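Slr1438 protein (Synechocystis sp., PDB 3K25) probably binds carbohydrate and may act as an isomerase of the aldose 1-epimerase family, although its own function is not established. Local coordinates at residues A[13-18]-A[24-29]; A[147-152]-A[159-164]; A[164-169]-A[241-246]; A[173-178]-A[249-254]; A[268-271]-A[277-280]. All coordinates share one frame; numbering follows the deposited sequence.

Contact 1. Residues A[13-18]-A[24-29]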
# COMPACT_ATOMS: atom_id res chain seq x y z
N THR A 13 -5.14 -16.14 -9.00
CA THR A 13 -3.85 -15.54 -8.72
C THR A 13 -2.94 -15.46 -9.93
O THR A 13 -2.77 -16.44 -10.67
CB THR A 13 -3.15 -16.35 -7.63
OG1 THR A 13 -4.04 -16.49 -6.52
CG2 THR A 13 -1.86 -15.68 -7.20
N TYR A 14 -2.36 -14.28 -10.13
CA TYR A 14 -1.43 -14.07 -11.23
C TYR A 14 -0.03 -14.24 -10.68
O TYR A 14 0.24 -13.90 -9.53
CB TYR A 14 -1.62 -12.68 -11.84
CG TYR A 14 -2.58 -12.71 -13.01
CD1 TYR A 14 -3.96 -12.79 -12.82
CD2 TYR A 14 -2.10 -12.75 -14.32
CE1 TYR A 14 -4.83 -12.91 -13.90
CE2 TYR A 14 -2.95 -12.87 -15.41
CZ TYR A 14 -4.31 -12.96 -15.20
OH TYR A 14 -5.14 -13.10 -16.28
N HIS A 15 0.86 -14.79 -11.50
CA HIS A 15 2.25 -15.01 -11.10
C HIS A 15 3.20 -14.29 -12.05
O HIS A 15 3.15 -14.49 -13.26
CB HIS A 15 2.56 -16.51 -11.12
CG HIS A 15 1.82 -17.28 -10.08
ND1 HIS A 15 2.25 -17.35 -8.77
CD2 HIS A 15 0.68 -18.01 -10.15
CE1 HIS A 15 1.40 -18.09 -8.07
NE2 HIS A 15 0.44 -18.50 -8.88
N LEU A 16 4.04 -13.44 -11.48
CA LEU A 16 4.99 -12.69 -12.29
C LEU A 16 6.42 -13.14 -12.00
O LEU A 16 6.73 -13.51 -10.86
CB LEU A 16 4.85 -11.18 -12.03
CG LEU A 16 3.70 -10.45 -12.75
CD1 LEU A 16 2.35 -10.87 -12.16
CD2 LEU A 16 3.90 -8.94 -12.61
N GLU A 17 7.27 -13.11 -13.03
CA GLU A 17 8.65 -13.51 -12.84
C GLU A 17 9.67 -13.04 -13.87
O GLU A 17 9.34 -12.69 -15.01
CB GLU A 17 8.73 -15.04 -12.74
CG GLU A 17 9.78 -15.68 -13.63
CD GLU A 17 9.86 -17.17 -13.48
OE1 GLU A 17 10.31 -17.63 -12.41
OE2 GLU A 17 9.48 -17.89 -14.43
N ASP A 18 10.92 -13.03 -13.40
CA ASP A 18 12.11 -12.71 -14.17
C ASP A 18 13.05 -13.86 -13.78
O ASP A 18 13.75 -13.78 -12.76
CB ASP A 18 12.72 -11.36 -13.77
CG ASP A 18 14.04 -11.05 -14.51
OD1 ASP A 18 14.23 -11.52 -15.66
OD2 ASP A 18 14.87 -10.31 -13.95
N ARG A 24 9.99 -13.61 -8.43
CA ARG A 24 8.62 -14.01 -8.68
C ARG A 24 7.66 -13.31 -7.72
O ARG A 24 7.94 -13.14 -6.53
CB ARG A 24 8.48 -15.54 -8.60
CG ARG A 24 9.28 -16.24 -7.50
CD ARG A 24 9.69 -17.64 -7.97
NE ARG A 24 8.56 -18.39 -8.51
CZ ARG A 24 8.63 -19.19 -9.57
NH1 ARG A 24 9.78 -19.34 -10.21
NH2 ARG A 24 7.55 -19.83 -10.00
N LEU A 25 6.53 -12.88 -8.27
CA LEU A 25 5.53 -12.17 -7.49
C LEU A 25 4.14 -12.77 -7.69
O LEU A 25 3.82 -13.31 -8.76
CB LEU A 25 5.57 -10.69 -7.88
CG LEU A 25 4.62 -9.67 -7.24
CD1 LEU A 25 5.27 -8.30 -7.30
CD2 LEU A 25 3.26 -9.68 -7.95
N SER A 26 3.32 -12.67 -6.66
CA SER A 26 1.96 -13.18 -6.72
C SER A 26 0.98 -12.04 -6.50
O SER A 26 1.00 -11.38 -5.46
CB SER A 26 1.75 -14.26 -5.65
OG SER A 26 2.68 -15.32 -5.80
N LEU A 27 0.12 -11.81 -7.49
CA LEU A 27 -0.87 -10.75 -7.41
C LEU A 27 -2.27 -11.34 -7.61
O LEU A 27 -2.50 -12.06 -8.58
CB LEU A 27 -0.54 -9.68 -8.45
CG LEU A 27 -1.54 -8.61 -8.90
CD1 LEU A 27 -2.34 -8.06 -7.75
CD2 LEU A 27 -0.76 -7.53 -9.60
N VAL A 28 -3.18 -11.08 -6.68
CA VAL A 28 -4.55 -11.58 -6.78
C VAL A 28 -5.53 -10.40 -6.85
O VAL A 28 -5.97 -9.86 -5.82
CB VAL A 28 -4.85 -12.59 -5.61
CG1 VAL A 28 -4.05 -12.23 -4.40
CG2 VAL A 28 -6.35 -12.62 -5.27
N PRO A 29 -5.86 -9.96 -8.08
CA PRO A 29 -6.74 -8.86 -8.49
C PRO A 29 -8.16 -8.75 -7.92
O PRO A 29 -8.65 -7.65 -7.71
CB PRO A 29 -6.76 -9.00 -10.02
CG PRO A 29 -6.49 -10.45 -10.23
CD PRO A 29 -5.40 -10.72 -9.25

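Contact 2. Residues A[147-152]-A[159-164]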
# COMPACT_ATOMS: atom_id res chain seq x y z
N GLN A 147 0.37 4.46 -11.20
CA GLN A 147 -1.04 4.74 -11.05
C GLN A 147 -1.50 5.90 -11.90
O GLN A 147 -0.75 6.84 -12.14
CB GLN A 147 -1.38 5.07 -9.59
CG GLN A 147 -0.70 4.23 -8.52
CD GLN A 147 0.71 4.72 -8.20
OE1 GLN A 147 0.93 5.91 -8.02
NE2 GLN A 147 1.67 3.80 -8.13
N ARG A 148 -2.75 5.81 -12.35
CA ARG A 148 -3.40 6.88 -13.08
C ARG A 148 -4.72 7.00 -12.33
O ARG A 148 -5.51 6.06 -12.27
CB ARG A 148 -3.66 6.53 -14.55
CG ARG A 148 -4.23 7.71 -15.34
CD ARG A 148 -4.48 7.39 -16.82
NE ARG A 148 -5.34 6.23 -16.99
CZ ARG A 148 -5.86 5.83 -18.15
NH1 ARG A 148 -5.61 6.50 -19.27
NH2 ARG A 148 -6.62 4.74 -18.20
N ILE A 149 -4.92 8.14 -11.69
CA ILE A 149 -6.15 8.38 -10.94
C ILE A 149 -6.99 9.27 -11.85
O ILE A 149 -6.61 10.40 -12.16
CB ILE A 149 -5.86 9.11 -9.59
CG1 ILE A 149 -4.84 8.30 -8.77
CG2 ILE A 149 -7.13 9.24 -8.77
CD1 ILE A 149 -3.43 8.34 -9.29
N ALA A 150 -8.13 8.75 -12.29
CA ALA A 150 -8.96 9.53 -13.18
C ALA A 150 -10.30 9.92 -12.58
O ALA A 150 -10.88 9.20 -11.76
CB ALA A 150 -9.18 8.78 -14.50
N ASN A 151 -10.76 11.09 -12.98
CA ASN A 151 -12.06 11.58 -12.56
C ASN A 151 -12.89 11.65 -13.84
O ASN A 151 -12.67 12.50 -14.70
CB ASN A 151 -11.92 12.95 -11.91
CG ASN A 151 -13.25 13.56 -11.61
OD1 ASN A 151 -14.28 12.87 -11.60
ND2 ASN A 151 -13.27 14.87 -11.35
N LEU A 152 -13.83 10.72 -13.98
CA LEU A 152 -14.68 10.66 -15.16
C LEU A 152 -16.03 11.30 -14.89
O LEU A 152 -17.03 11.00 -15.55
CB LEU A 152 -14.84 9.20 -15.60
CG LEU A 152 -13.51 8.47 -15.90
CD1 LEU A 152 -13.77 7.08 -16.47
CD2 LEU A 152 -12.71 9.29 -16.87
N PHE A 159 -9.04 13.40 -3.00
CA PHE A 159 -8.70 12.02 -2.69
C PHE A 159 -7.34 11.85 -2.04
O PHE A 159 -6.52 12.77 -1.99
CB PHE A 159 -8.73 11.15 -3.96
CG PHE A 159 -7.47 11.24 -4.77
CD1 PHE A 159 -7.27 12.30 -5.66
CD2 PHE A 159 -6.44 10.30 -4.59
CE1 PHE A 159 -6.06 12.44 -6.36
CE2 PHE A 159 -5.23 10.42 -5.28
CZ PHE A 159 -5.03 11.49 -6.17
N SER A 160 -7.12 10.65 -1.54
CA SER A 160 -5.87 10.26 -0.92
C SER A 160 -5.58 8.87 -1.46
O SER A 160 -6.50 8.07 -1.67
CB SER A 160 -5.98 10.22 0.60
OG SER A 160 -5.43 11.40 1.17
N LEU A 161 -4.31 8.59 -1.71
CA LEU A 161 -3.89 7.30 -2.21
C LEU A 161 -2.67 6.83 -1.43
O LEU A 161 -1.74 7.61 -1.19
CB LEU A 161 -3.56 7.38 -3.71
CG LEU A 161 -3.02 6.07 -4.31
CD1 LEU A 161 -3.96 4.91 -3.95
CD2 LEU A 161 -2.86 6.21 -5.81
N GLY A 162 -2.67 5.56 -1.03
CA GLY A 162 -1.53 5.05 -0.29
C GLY A 162 -1.24 3.58 -0.53
O GLY A 162 -2.11 2.80 -0.92
N PHE A 163 0.01 3.20 -0.30
CA PHE A 163 0.42 1.81 -0.45
C PHE A 163 0.91 1.40 0.92
O PHE A 163 1.66 2.14 1.57
CB PHE A 163 1.51 1.69 -1.53
CG PHE A 163 0.99 1.91 -2.93
CD1 PHE A 163 0.52 0.85 -3.69
CD2 PHE A 163 0.91 3.20 -3.47
CE1 PHE A 163 -0.02 1.06 -4.97
CE2 PHE A 163 0.37 3.42 -4.74
CZ PHE A 163 -0.10 2.35 -5.49
N HIS A 164 0.47 0.23 1.35
CA HIS A 164 0.76 -0.28 2.68
C HIS A 164 1.62 -1.55 2.66
O HIS A 164 1.26 -2.57 3.24
CB HIS A 164 -0.61 -0.54 3.33
CG HIS A 164 -0.56 -0.87 4.79
ND1 HIS A 164 -1.48 -0.38 5.68
CD2 HIS A 164 0.25 -1.70 5.49
CE1 HIS A 164 -1.25 -0.89 6.88
NE2 HIS A 164 -0.20 -1.70 6.79

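Contact 3. Residues A[164-169]-A[241-246]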
# COMPACT_ATOMS: atom_id res chain seq x y z
N HIS A 164 0.47 0.23 1.35
CA HIS A 164 0.76 -0.28 2.68
C HIS A 164 1.62 -1.55 2.66
O HIS A 164 1.26 -2.57 3.24
CB HIS A 164 -0.61 -0.54 3.33
CG HIS A 164 -0.56 -0.87 4.79
ND1 HIS A 164 -1.48 -0.38 5.68
CD2 HIS A 164 0.25 -1.70 5.49
CE1 HIS A 164 -1.25 -0.89 6.88
NE2 HIS A 164 -0.20 -1.70 6.79
N PRO A 165 2.80 -1.49 2.02
CA PRO A 165 3.66 -2.68 1.97
C PRO A 165 4.10 -3.24 3.32
O PRO A 165 4.51 -2.50 4.22
CB PRO A 165 4.85 -2.22 1.13
CG PRO A 165 4.99 -0.78 1.55
CD PRO A 165 3.53 -0.30 1.53
N TYR A 166 4.02 -4.57 3.44
CA TYR A 166 4.45 -5.29 4.63
C TYR A 166 5.77 -5.97 4.29
O TYR A 166 5.77 -7.07 3.74
CB TYR A 166 3.44 -6.37 5.00
CG TYR A 166 2.14 -5.87 5.55
CD1 TYR A 166 1.87 -5.96 6.91
CD2 TYR A 166 1.15 -5.38 4.71
CE1 TYR A 166 0.65 -5.57 7.43
CE2 TYR A 166 -0.08 -4.98 5.21
CZ TYR A 166 -0.33 -5.08 6.57
OH TYR A 166 -1.57 -4.74 7.08
N PHE A 167 6.89 -5.33 4.61
CA PHE A 167 8.19 -5.93 4.32
C PHE A 167 8.59 -6.95 5.37
O PHE A 167 8.40 -6.72 6.58
CB PHE A 167 9.24 -4.84 4.21
CG PHE A 167 8.95 -3.87 3.11
CD1 PHE A 167 8.96 -4.28 1.78
CD2 PHE A 167 8.66 -2.53 3.40
CE1 PHE A 167 8.70 -3.40 0.76
CE2 PHE A 167 8.40 -1.63 2.38
CZ PHE A 167 8.41 -2.06 1.05
N PHE A 168 9.13 -8.08 4.91
CA PHE A 168 9.54 -9.16 5.82
C PHE A 168 10.62 -8.63 6.73
O PHE A 168 11.54 -7.95 6.29
CB PHE A 168 10.07 -10.36 5.03
CG PHE A 168 10.36 -11.58 5.90
CD1 PHE A 168 9.35 -12.17 6.66
CD2 PHE A 168 11.64 -12.13 5.95
CE1 PHE A 168 9.61 -13.29 7.45
CE2 PHE A 168 11.91 -13.25 6.74
CZ PHE A 168 10.89 -13.83 7.49
N CYS A 169 10.51 -8.95 8.01
CA CYS A 169 11.47 -8.46 8.97
C CYS A 169 11.37 -9.22 10.29
O CYS A 169 10.45 -8.99 11.07
CB CYS A 169 11.22 -6.98 9.20
SG CYS A 169 12.50 -6.16 10.14
N VAL A 241 4.54 6.52 6.48
CA VAL A 241 4.02 5.84 7.66
C VAL A 241 4.82 4.58 7.99
O VAL A 241 5.27 3.86 7.09
CB VAL A 241 2.52 5.45 7.45
CG1 VAL A 241 2.05 4.53 8.58
CG2 VAL A 241 1.65 6.70 7.38
N LEU A 242 5.01 4.32 9.28
CA LEU A 242 5.75 3.14 9.71
C LEU A 242 4.92 2.33 10.70
O LEU A 242 4.58 2.82 11.77
CB LEU A 242 7.08 3.55 10.33
CG LEU A 242 8.00 2.36 10.57
CD1 LEU A 242 9.44 2.76 10.30
CD2 LEU A 242 7.80 1.86 12.00
N TRP A 243 4.59 1.09 10.34
CA TRP A 243 3.76 0.19 11.14
C TRP A 243 4.54 -1.07 11.50
O TRP A 243 5.24 -1.64 10.66
CB TRP A 243 2.51 -0.18 10.31
CG TRP A 243 1.53 -1.22 10.86
CD1 TRP A 243 0.85 -2.18 10.11
CD2 TRP A 243 1.01 -1.33 12.18
NE1 TRP A 243 -0.06 -2.84 10.90
CE2 TRP A 243 0.02 -2.35 12.17
CE3 TRP A 243 1.28 -0.66 13.38
CZ2 TRP A 243 -0.70 -2.70 13.31
CZ3 TRP A 243 0.56 -1.01 14.51
CH2 TRP A 243 -0.42 -2.03 14.47
N THR A 244 4.41 -1.51 12.74
CA THR A 244 5.10 -2.71 13.19
C THR A 244 4.64 -3.09 14.59
O THR A 244 4.34 -2.22 15.41
CB THR A 244 6.63 -2.52 13.19
OG1 THR A 244 7.26 -3.69 13.73
CG2 THR A 244 7.03 -1.31 14.01
N VAL A 245 4.55 -4.39 14.86
CA VAL A 245 4.12 -4.86 16.17
C VAL A 245 4.95 -6.03 16.68
O VAL A 245 5.47 -6.84 15.89
CB VAL A 245 2.63 -5.30 16.17
CG1 VAL A 245 1.75 -4.19 15.62
CG2 VAL A 245 2.46 -6.57 15.37
N ALA A 246 5.07 -6.11 18.00
CA ALA A 246 5.82 -7.18 18.64
C ALA A 246 5.26 -8.53 18.18
O ALA A 246 4.05 -8.73 18.18
CB ALA A 246 5.72 -7.05 20.16

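Contact 4. Residues A[173-178]-A[249-254]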
# COMPACT_ATOMS: atom_id res chain seq x y z
N LEU A 173 15.89 -5.65 15.78
CA LEU A 173 16.93 -4.93 16.50
C LEU A 173 18.04 -4.39 15.60
O LEU A 173 18.44 -3.24 15.72
CB LEU A 173 17.53 -5.83 17.58
CG LEU A 173 18.41 -5.13 18.62
CD1 LEU A 173 17.59 -4.07 19.34
CD2 LEU A 173 18.95 -6.15 19.60
N GLY A 174 18.53 -5.23 14.69
CA GLY A 174 19.61 -4.80 13.82
C GLY A 174 19.20 -3.91 12.66
O GLY A 174 20.05 -3.49 11.86
N ILE A 175 17.91 -3.60 12.57
CA ILE A 175 17.40 -2.77 11.48
C ILE A 175 17.95 -1.35 11.47
O ILE A 175 17.83 -0.61 12.45
CB ILE A 175 15.84 -2.70 11.52
CG1 ILE A 175 15.25 -4.10 11.35
CG2 ILE A 175 15.33 -1.79 10.41
CD1 ILE A 175 15.62 -4.77 10.03
N THR A 176 18.54 -0.97 10.34
CA THR A 176 19.08 0.37 10.14
C THR A 176 18.00 1.15 9.39
O THR A 176 17.53 0.70 8.34
CB THR A 176 20.36 0.33 9.28
OG1 THR A 176 21.42 -0.30 10.02
CG2 THR A 176 20.79 1.73 8.89
N LEU A 177 17.58 2.30 9.92
CA LEU A 177 16.55 3.11 9.27
C LEU A 177 17.09 4.36 8.57
O LEU A 177 18.19 4.84 8.86
CB LEU A 177 15.48 3.53 10.28
CG LEU A 177 14.41 2.48 10.61
CD1 LEU A 177 13.30 3.11 11.46
CD2 LEU A 177 13.84 1.92 9.31
N ALA A 178 16.29 4.89 7.65
CA ALA A 178 16.66 6.07 6.90
C ALA A 178 15.40 6.75 6.40
O ALA A 178 15.04 6.66 5.23
CB ALA A 178 17.56 5.68 5.72
N ASP A 249 6.38 -10.69 12.16
CA ASP A 249 7.61 -10.33 11.47
C ASP A 249 7.51 -9.48 10.20
O ASP A 249 7.81 -9.95 9.09
CB ASP A 249 8.42 -11.60 11.17
CG ASP A 249 8.87 -12.32 12.44
OD1 ASP A 249 9.54 -11.68 13.28
OD2 ASP A 249 8.57 -13.52 12.59
N TYR A 250 7.10 -8.23 10.36
CA TYR A 250 6.99 -7.31 9.23
C TYR A 250 7.21 -5.86 9.65
O TYR A 250 6.93 -5.47 10.79
CB TYR A 250 5.61 -7.44 8.56
CG TYR A 250 4.42 -6.99 9.40
CD1 TYR A 250 3.58 -7.92 10.00
CD2 TYR A 250 4.11 -5.64 9.54
CE1 TYR A 250 2.45 -7.52 10.72
CE2 TYR A 250 2.99 -5.22 10.26
CZ TYR A 250 2.16 -6.17 10.84
OH TYR A 250 1.02 -5.77 11.51
N LEU A 251 7.70 -5.06 8.71
CA LEU A 251 7.93 -3.65 8.96
C LEU A 251 7.34 -2.89 7.78
O LEU A 251 7.79 -3.04 6.65
CB LEU A 251 9.42 -3.35 9.09
CG LEU A 251 9.82 -1.89 9.31
CD1 LEU A 251 9.20 -1.38 10.59
CD2 LEU A 251 11.33 -1.77 9.37
N CYS A 252 6.33 -2.07 8.05
CA CYS A 252 5.69 -1.29 7.00
C CYS A 252 6.32 0.10 6.86
O CYS A 252 6.40 0.86 7.82
CB CYS A 252 4.18 -1.15 7.28
SG CYS A 252 3.22 -2.71 7.44
N LEU A 253 6.80 0.41 5.66
CA LEU A 253 7.38 1.70 5.36
C LEU A 253 6.45 2.13 4.24
O LEU A 253 6.68 1.82 3.08
CB LEU A 253 8.81 1.54 4.85
CG LEU A 253 9.65 2.81 4.83
CD1 LEU A 253 9.61 3.44 6.20
CD2 LEU A 253 11.09 2.50 4.44
N GLU A 254 5.38 2.83 4.60
CA GLU A 254 4.35 3.20 3.65
C GLU A 254 4.22 4.64 3.12
O GLU A 254 4.16 5.61 3.89
CB GLU A 254 2.98 2.79 4.23
CG GLU A 254 3.07 1.83 5.41
CD GLU A 254 1.78 1.77 6.21
OE1 GLU A 254 1.76 1.12 7.28
OE2 GLU A 254 0.79 2.37 5.76

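Contact 5. Residues A[268-271]-A[277-280]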
# COMPACT_ATOMS: atom_id res chain seq x y z
N GLN A 268 -2.36 18.04 2.67
CA GLN A 268 -1.75 17.24 1.61
C GLN A 268 -2.82 16.54 0.81
O GLN A 268 -2.57 15.51 0.19
CB GLN A 268 -0.78 16.19 2.18
CG GLN A 268 0.35 16.74 3.05
CD GLN A 268 1.31 15.66 3.53
OE1 GLN A 268 0.92 14.52 3.78
NE2 GLN A 268 2.58 16.03 3.68
N LEU A 269 -4.04 17.09 0.83
CA LEU A 269 -5.13 16.48 0.09
C LEU A 269 -4.84 16.67 -1.41
O LEU A 269 -4.13 17.59 -1.79
CB LEU A 269 -6.46 17.14 0.47
CG LEU A 269 -7.71 16.58 -0.21
CD1 LEU A 269 -7.82 15.09 0.09
CD2 LEU A 269 -8.95 17.32 0.26
N ALA A 270 -5.38 15.79 -2.25
CA ALA A 270 -5.15 15.88 -3.69
C ALA A 270 -6.46 15.93 -4.48
O ALA A 270 -7.50 15.44 -4.02
CB ALA A 270 -4.29 14.70 -4.16
N TRP A 271 -6.40 16.51 -5.67
CA TRP A 271 -7.57 16.65 -6.51
C TRP A 271 -7.33 16.24 -7.95
O TRP A 271 -6.19 16.24 -8.43
CB TRP A 271 -8.09 18.09 -6.49
CG TRP A 271 -8.50 18.62 -5.14
CD1 TRP A 271 -7.68 19.11 -4.16
CD2 TRP A 271 -9.84 18.71 -4.61
NE1 TRP A 271 -8.42 19.49 -3.06
CE2 TRP A 271 -9.74 19.25 -3.31
CE3 TRP A 271 -11.10 18.37 -5.12
CZ2 TRP A 271 -10.86 19.47 -2.51
CZ3 TRP A 271 -12.21 18.59 -4.32
CH2 TRP A 271 -12.09 19.13 -3.03
N SER A 277 -7.31 13.26 -15.33
CA SER A 277 -6.64 12.24 -14.53
C SER A 277 -5.21 12.68 -14.22
O SER A 277 -4.68 13.57 -14.87
CB SER A 277 -6.58 10.91 -15.29
OG SER A 277 -5.54 10.93 -16.26
N ARG A 278 -4.61 12.09 -13.20
CA ARG A 278 -3.22 12.40 -12.89
C ARG A 278 -2.53 11.07 -12.64
O ARG A 278 -3.17 10.07 -12.31
CB ARG A 278 -3.10 13.34 -11.68
CG ARG A 278 -3.78 12.89 -10.42
CD ARG A 278 -3.78 14.03 -9.39
NE ARG A 278 -2.44 14.30 -8.84
CZ ARG A 278 -2.17 15.23 -7.94
NH1 ARG A 278 -3.14 16.02 -7.45
NH2 ARG A 278 -0.94 15.36 -7.47
N SER A 279 -1.22 11.04 -12.84
CA SER A 279 -0.48 9.81 -12.64
C SER A 279 0.58 9.94 -11.56
O SER A 279 0.97 11.04 -11.16
CB SER A 279 0.16 9.35 -13.96
OG SER A 279 1.13 10.27 -14.43
N ALA A 280 1.02 8.79 -11.07
CA ALA A 280 2.02 8.76 -10.02
C ALA A 280 2.64 7.38 -10.05
O ALA A 280 2.24 6.51 -10.83
CB ALA A 280 1.35 9.01 -8.67

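Contact 1. Residues A[13-18]-A[24-29]
Tyr14 and Leu16 pair with Leu27 and Leu25 in an antiparallel beta hairpin, the first two strands of a small four-stranded sheet. At these two hydrogen-bonded pairs each residue gives its N-H to its partner and takes one back. The ladder is nearly straight: Leu16 N reaches Leu25 O at 2.7 Å with an angle of 171° at the hydrogen, and Tyr14 N reaches Leu27 O, also at 2.7 Å. The intervening pairs add CA-H...O contacts, as from His15 CA to Leu25 O at 3.3 Å.

The two faces differ sharply. Leu16, Leu25 and Leu27 are buried, with Leu16 CB 4.2 Å from Leu25 CB, and this leucine face packs on strands 110-117 and 130-139 of a larger sheet. Tyr14 shares that face at its margin, where its CD1 lies 4.3 Å from Pro29 CG.

The other face is polar and lies toward solvent. His15 and Ser26 meet only loosely there, His15 ND1 standing 3.6 Å from Ser26 OG, too far to count as a bond. Farther along, the exposed Glu17 and Arg24 run side by side, and a salt bridge of 2.8 Å joins Glu17 OE1 to Arg24 NH1, the carboxylate and guanidinium planes 88° apart.

Contact 2. Residues A[147-152]-A[159-164]
Gln147 and Ile149 meet Phe159, Leu161 and Phe163 in a buried packing contact between two facing sheets of the beta-sandwich. The CA atoms of Ile149 and Leu161 are 9.1 Å apart, so side chains alone bridge the layers.

Ile149 sets its CG2 methyl almost centrally over one face of the Phe159 ring, a CH-pi contact 4.0 Å from CG2 to the ring centroid and 10° off the normal. Its other branch ends in CD1, which lies 4.1 Å from Leu161 CD2. The same leucine methyl also touches Gln147 CG.

Gln147 and Phe163 come from opposite directions. The first torsion of Gln147 (chi1 -41°) puts CG at the ring edge, in its plane, 3.6 Å from Phe163 CZ; a bend at chi2 then swings the amide obliquely to the ring, the planes 57° apart, with NE2 3.5 Å from that CZ. OE1 bonds to the Tyr237 hydroxyl. An alanine here would probably leave a gap at the Phe163 edge and the Tyr237 hydroxyl without its amide partner.

Strands 142-151 and 157-168, consecutive in the chain but placed in opposing sheets, thus form a beta arch; strand 276-287 flanks the first, strand 270-272 the second.

Contact 3. Residues A[164-169]-A[241-246]
The imidazole of His164 meets the indole of Trp243 at its own edge: Trp243 CD1 lies near the plane of the histidine ring, 3.5 Å from His164 NE2 and 4.1 Å from His164 CE1. Relative to the indole plane the approach is oblique. The His164 ring and the five-membered ring of Trp243 stand almost perpendicular, their planes 87° apart and their centroids separated by 5.5 Å. Tyr166 comes obliquely to the same carbon, with its CE1 4.3 Å from Trp243 CD1. One indole carbon therefore serves as meeting point for two rings, and those two rings are themselves stacked.

The backbones do not pair here. CA atoms of Tyr166 and Trp243 are 8.5 Å apart because strand 250-256 runs between strands 157-168 and 239-245 in one antiparallel sheet of the galactose mutarotase-like beta-sandwich, the fold of the aldose 1-epimerase family, and the aromatic groups reach across it from its two flanks. Trp243 spans the gap with an extended first torsion, its CG swung opposite the backbone N (chi1 174°); the His164 ring leaves its backbone in the same sense.

Tyr250, on the intervening strand, adds its ring edge-to-face with Tyr166 and also meets Trp243. Such an aromatic cluster is consistent with the carbohydrate binding probable for the family. Cys252 and Glu254 of that same middle strand also touch the imidazole of His164.

Contact 4. Residues A[173-178]-A[249-254]
The side chains of Ile175 and Leu251 lie alongside one another and point opposite ways, each reaching out from one layer of a beta-sandwich into the space between the sheets. Strand 176-178, which Ile175 immediately precedes, is an outermost strand of one antiparallel sheet; Leu251 belongs to strand 250-256 of the other. The separation of their CA atoms, 9.8 Å, is bridged by side chains rather than by backbone pairing.

The touching branches are methyl groups. Ile175 points its CB toward the opposite segment, and its CG2, swung opposite the backbone N by a chi1 of -61°, is the methyl that meets the partner. Leu251 also aims its CB across the gap, and with CG trans to its own N (chi1 178°) the chain extends straight toward the other layer, presenting CD2 at the far end.

Leu177 arrives differently. Its CB leaves beside the other segment rather than directly at it, but the far end of the chain lies closer, with CD2 approaching the same Leu251 methyl. Leu251 thus sits against two residues of the facing segment, a modest interface that buries 104 Å² in all.

Neighbouring strands complete the apolar surroundings: Leu177 also packs on Phe220 of strand 217-222, and Leu251 on Leu242 of strand 239-245. At the centre, Leu251 CD2 lies 4.1 Å from Ile175 CG2 and 4.5 Å from Leu177 CD2.

Contact 5. Residues A[268-271]-A[277-280]
Arg278 reaches across to Trp271 and Ala270 within a beta arch, in which two strands joined by a short turn enter opposing sheets instead of pairing with each other. Strand 270-272 lies beside strand 157-168, whereas strand 276-287 joins the other sheet next to strand 142-151. The CA atoms of Trp271 and Arg278 accordingly stand 8.8 Å apart, and the arginine side chain supplies the bridge.

The polar part of the contact is one hydrogen bond from side chain to backbone. Arg278 NH1 gives a hydrogen to Trp271 O at 3.2 Å, with an angle of 165° at the hydrogen. The carbonyl oxygen sits at the edge of the guanidinium and close to its plane, while the donor meets the C=O at 139°. The arginine gets there by taking the first torsion that places CG between its own N and carbonyl carbon (chi1 55°), followed by a bend farther along at chi3. A leucine in its place is likely to leave the Trp271 carbonyl without this donor and the two segments without this hydrogen bond between them.

The aromatic part of Trp271 is engaged with another residue: its CB points away from the 277-280 segment, and its indole makes a cation-pi contact with Arg156.

Nonpolar contact is slight. Phe159 and Leu236 also touch the arginine side chain, placing its chain among apolar neighbours. Within the arch, the methyl of Ala270 approaches the guanidinium obliquely, with Ala270 CB 3.7 Å from Arg278 NH1.

Contact 1 comes first in the chain and stands apart, its centre 21 to 27 Å from the other four, in a small sheet laid against the outside of the sandwich. The remainder fall into two groups on opposite sides of the chain's centre. Contacts 2 and 5, about 7 Å apart between centres, join the two main sheets at one end, with backbone bonds Ile149 to Arg278 and Phe159 to Ala270 connecting them. Contacts 3 and 4, also about 7 Å apart, alternate along the chain and share strand 250-256 as neighbour or member. Contacts 2 and 3 share His164: strand 157-168 carries the chain from the sheet-to-sheet core to the aromatic cluster, which may serve carbohydrate binding.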